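Local atomic coordinates of putative yopH targeting protein (Yersinia pestis, PDB entry 4GF3), a protein that probably acts as a type III secretion chaperone that binds the effector phosphatase YopH and targets it for export. Residues P74-A82 and Q104-K115. Sequence-based numbering, arbitrary orientation.
Sequences PLSGVIRCA and QLASVLTSLVDK
The carboxamide of Q104 donates NE2-H to the hydroxyl of S76, NE2 to OG 2.9 Å, in a nearly straight bond (169°) with OG almost in the amide plane. CG of Q104 stands anti to the backbone N (chi1 -177°), and the extended chain carries NE2 out to S76 OG; its OE1 is held by T100 OG1, which fixes the flip of the amide. Next along the loop, G77 turns at positive phi and brings its CA to 3.9 Å from V108 CG2, a close approach that suits a residue without a side chain. Here the CA atoms of the segments come nearest, G77 to V108 at 6.0 Å. I79 then rests its side chain on V108, S111 and L112: CD1 meets L112 CD2 at 3.7 Å, while CG1 lies 3.8 Å from S111 CB; V108 and L112 also pack on strand 47-56. The hydroxyl of S111 is turned back to its own helix, OG donating to S107 O, which also accepts the S111 backbone N-H from the opposite face of its carbonyl plane. At the far end, K115 bends at chi2 (55°) and lays CE beside C81 SG, 3.9 Å away; I66 of helix 60-68 touches both residues. Edge strand 80-83 and the loop before it thus pack against helix 102-118, which lies on the antiparallel sheet in the alpha+beta fold of CesT-family (class I) secretion chaperones.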
loop_
_atom_site.group_PDB
_atom_site.type_symbol
_atom_site.label_atom_id
_atom_site.label_comp_id
_atom_site.label_asym_id
_atom_site.label_seq_id
_atom_site.Cartn_x
_atom_site.Cartn_y
_atom_site.Cartn_z
ATOM N N PRO A 74 17.931 -5.979 3.706
ATOM C CA PRO A 74 17.499 -7.161 4.464
ATOM C C PRO A 74 16.208 -6.975 5.206
ATOM O O PRO A 74 15.664 -7.954 5.718
ATOM C CB PRO A 74 18.585 -7.332 5.427
ATOM C CG PRO A 74 19.096 -5.947 5.684
ATOM C CD PRO A 74 19.051 -5.286 4.350
ATOM N N LEU A 75 15.701 -5.745 5.237
ATOM C CA LEU A 75 14.441 -5.480 5.929
ATOM C C LEU A 75 13.286 -5.940 5.078
ATOM O O LEU A 75 13.426 -6.103 3.843
ATOM C CB LEU A 75 14.296 -4.006 6.218
ATOM C CG LEU A 75 15.341 -3.363 7.077
ATOM C CD1 LEU A 75 14.807 -2.025 7.534
ATOM C CD2 LEU A 75 15.747 -4.179 8.305
ATOM N N SER A 76 12.118 -6.067 5.690
ATOM C CA SER A 76 10.873 -6.222 4.921
ATOM C C SER A 76 10.029 -4.946 4.998
ATOM O O SER A 76 10.336 -3.989 5.767
ATOM C CB SER A 76 10.056 -7.426 5.429
ATOM O OG SER A 76 9.940 -7.260 6.814
ATOM N N GLY A 77 8.983 -4.919 4.169
ATOM C CA GLY A 77 8.124 -3.725 4.082
ATOM C C GLY A 77 8.801 -2.412 3.618
ATOM O O GLY A 77 8.420 -1.327 4.043
ATOM N N VAL A 78 9.797 -2.520 2.747
ATOM C CA VAL A 78 10.581 -1.412 2.226
ATOM C C VAL A 78 9.722 -0.750 1.138
ATOM O O VAL A 78 9.023 -1.414 0.361
ATOM C CB VAL A 78 11.896 -1.885 1.612
ATOM C CG1 VAL A 78 12.617 -0.707 0.926
ATOM C CG2 VAL A 78 12.748 -2.501 2.716
ATOM N N ILE A 79 9.674 0.563 1.192
ATOM C CA ILE A 79 8.875 1.289 0.217
ATOM C C ILE A 79 9.717 1.576 -1.027
ATOM O O ILE A 79 10.788 2.208 -0.926
ATOM C CB ILE A 79 8.403 2.649 0.771
ATOM C CG1 ILE A 79 7.566 2.513 2.060
ATOM C CG2 ILE A 79 7.620 3.386 -0.295
ATOM C CD1 ILE A 79 6.461 1.466 2.001
ATOM N N ARG A 80 9.255 1.130 -2.179
ATOM C CA ARG A 80 9.912 1.368 -3.426
ATOM C C ARG A 80 9.059 2.318 -4.268
ATOM O O ARG A 80 7.828 2.406 -4.081
ATOM C CB ARG A 80 10.095 0.074 -4.187
ATOM C CG ARG A 80 10.778 -1.030 -3.353
ATOM C CD ARG A 80 12.208 -0.648 -3.001
ATOM N NE ARG A 80 12.979 -1.770 -2.465
ATOM C CZ ARG A 80 14.213 -1.629 -2.018
ATOM N NH1 ARG A 80 14.792 -0.397 -1.997
ATOM N NH2 ARG A 80 14.883 -2.683 -1.555
ATOM N N CYS A 81 9.686 2.889 -5.296
ATOM C CA CYS A 81 9.027 3.971 -6.081
ATOM C C CYS A 81 9.247 3.735 -7.535
ATOM O O CYS A 81 10.373 3.567 -7.956
ATOM C CB CYS A 81 9.537 5.349 -5.702
ATOM S SG CYS A 81 9.660 5.720 -3.915
ATOM N N ALA A 82 8.159 3.679 -8.286
ATOM C CA ALA A 82 8.152 3.626 -9.737
ATOM C C ALA A 82 7.562 4.936 -10.280
ATOM O O ALA A 82 6.913 5.693 -9.563
ATOM C CB ALA A 82 7.285 2.478 -10.239
ATOM N N GLN A 104 2.806 -4.811 10.711
ATOM C CA GLN A 104 3.692 -4.373 9.670
ATOM C C GLN A 104 2.949 -3.821 8.502
ATOM O O GLN A 104 3.363 -2.863 7.886
ATOM C CB GLN A 104 4.646 -5.487 9.154
ATOM C CG GLN A 104 5.619 -4.908 8.096
ATOM C CD GLN A 104 6.713 -5.904 7.659
ATOM O OE1 GLN A 104 6.451 -7.040 7.243
ATOM N NE2 GLN A 104 7.925 -5.485 7.791
ATOM N N LEU A 105 1.801 -4.412 8.192
ATOM C CA LEU A 105 1.043 -3.854 7.070
ATOM C C LEU A 105 0.570 -2.429 7.335
ATOM O O LEU A 105 0.560 -1.563 6.459
ATOM C CB LEU A 105 -0.143 -4.764 6.691
ATOM C CG LEU A 105 -0.040 -5.772 5.559
ATOM C CD1 LEU A 105 -1.438 -6.296 5.159
ATOM C CD2 LEU A 105 0.674 -5.176 4.337
ATOM N N ALA A 106 0.177 -2.174 8.561
ATOM C CA ALA A 106 -0.215 -0.838 8.994
ATOM C C ALA A 106 1.006 0.097 8.922
ATOM O O ALA A 106 0.859 1.255 8.512
ATOM C CB ALA A 106 -0.831 -0.887 10.386
ATOM N N SER A 107 2.211 -0.373 9.285
ATOM C CA SER A 107 3.430 0.464 9.105
ATOM C C SER A 107 3.703 0.790 7.655
ATOM O O SER A 107 4.122 1.906 7.330
ATOM C CB SER A 107 4.711 -0.193 9.663
ATOM O OG SER A 107 4.620 -0.317 11.037
ATOM N N VAL A 108 3.537 -0.195 6.789
ATOM C CA VAL A 108 3.626 0.016 5.330
ATOM C C VAL A 108 2.648 1.080 4.873
ATOM O O VAL A 108 2.985 2.022 4.166
ATOM C CB VAL A 108 3.397 -1.315 4.556
ATOM C CG1 VAL A 108 3.253 -1.083 3.068
ATOM C CG2 VAL A 108 4.589 -2.220 4.781
ATOM N N LEU A 109 1.426 0.960 5.353
ATOM C CA LEU A 109 0.411 1.920 4.949
ATOM C C LEU A 109 0.814 3.362 5.346
ATOM O O LEU A 109 0.744 4.339 4.561
ATOM C CB LEU A 109 -0.929 1.505 5.536
ATOM C CG LEU A 109 -2.090 2.444 5.131
ATOM C CD1 LEU A 109 -3.396 1.681 4.990
ATOM C CD2 LEU A 109 -2.250 3.571 6.118
ATOM N N THR A 110 1.221 3.498 6.585
ATOM C CA THR A 110 1.606 4.839 7.091
ATOM C C THR A 110 2.891 5.341 6.406
ATOM O O THR A 110 3.053 6.523 6.185
ATOM C CB THR A 110 1.709 4.886 8.634
ATOM O OG1 THR A 110 2.575 3.858 9.116
ATOM C CG2 THR A 110 0.395 4.672 9.231
ATOM N N SER A 111 3.784 4.447 6.047
ATOM C CA SER A 111 5.030 4.834 5.331
ATOM C C SER A 111 4.753 5.250 3.888
ATOM O O SER A 111 5.361 6.198 3.363
ATOM C CB SER A 111 6.030 3.692 5.358
ATOM O OG SER A 111 6.497 3.515 6.685
ATOM N N LEU A 112 3.820 4.544 3.271
ATOM C CA LEU A 112 3.387 4.878 1.907
ATOM C C LEU A 112 2.852 6.295 1.889
ATOM O O LEU A 112 3.278 7.144 1.075
ATOM C CB LEU A 112 2.295 3.891 1.439
ATOM C CG LEU A 112 2.725 2.506 1.012
ATOM C CD1 LEU A 112 1.585 1.526 0.753
ATOM C CD2 LEU A 112 3.634 2.539 -0.211
ATOM N N VAL A 113 1.917 6.560 2.826
ATOM C CA VAL A 113 1.294 7.875 2.952
ATOM C C VAL A 113 2.336 8.936 3.248
ATOM O O VAL A 113 2.327 10.020 2.658
ATOM C CB VAL A 113 0.150 7.846 4.018
ATOM C CG1 VAL A 113 -0.283 9.254 4.392
ATOM C CG2 VAL A 113 -1.018 7.025 3.454
ATOM N N ASP A 114 3.258 8.639 4.150
ATOM C CA ASP A 114 4.300 9.624 4.480
ATOM C C ASP A 114 5.214 9.959 3.279
ATOM O O ASP A 114 5.632 11.104 3.103
ATOM C CB ASP A 114 5.171 9.115 5.653
ATOM C CG ASP A 114 4.508 9.284 7.045
ATOM O OD1 ASP A 114 3.657 10.166 7.258
ATOM O OD2 ASP A 114 4.903 8.530 7.957
ATOM N N LYS A 115 5.528 8.960 2.478
ATOM C CA LYS A 115 6.375 9.115 1.273
ATOM C C LYS A 115 5.671 9.986 0.267
ATOM O O LYS A 115 6.288 10.919 -0.255
ATOM C CB LYS A 115 6.731 7.772 0.649
ATOM C CG LYS A 115 7.861 7.774 -0.413
ATOM C CD LYS A 115 9.186 8.373 0.043
ATOM C CE LYS A 115 10.277 8.224 -1.001
ATOM N NZ LYS A 115 11.622 8.688 -0.543
#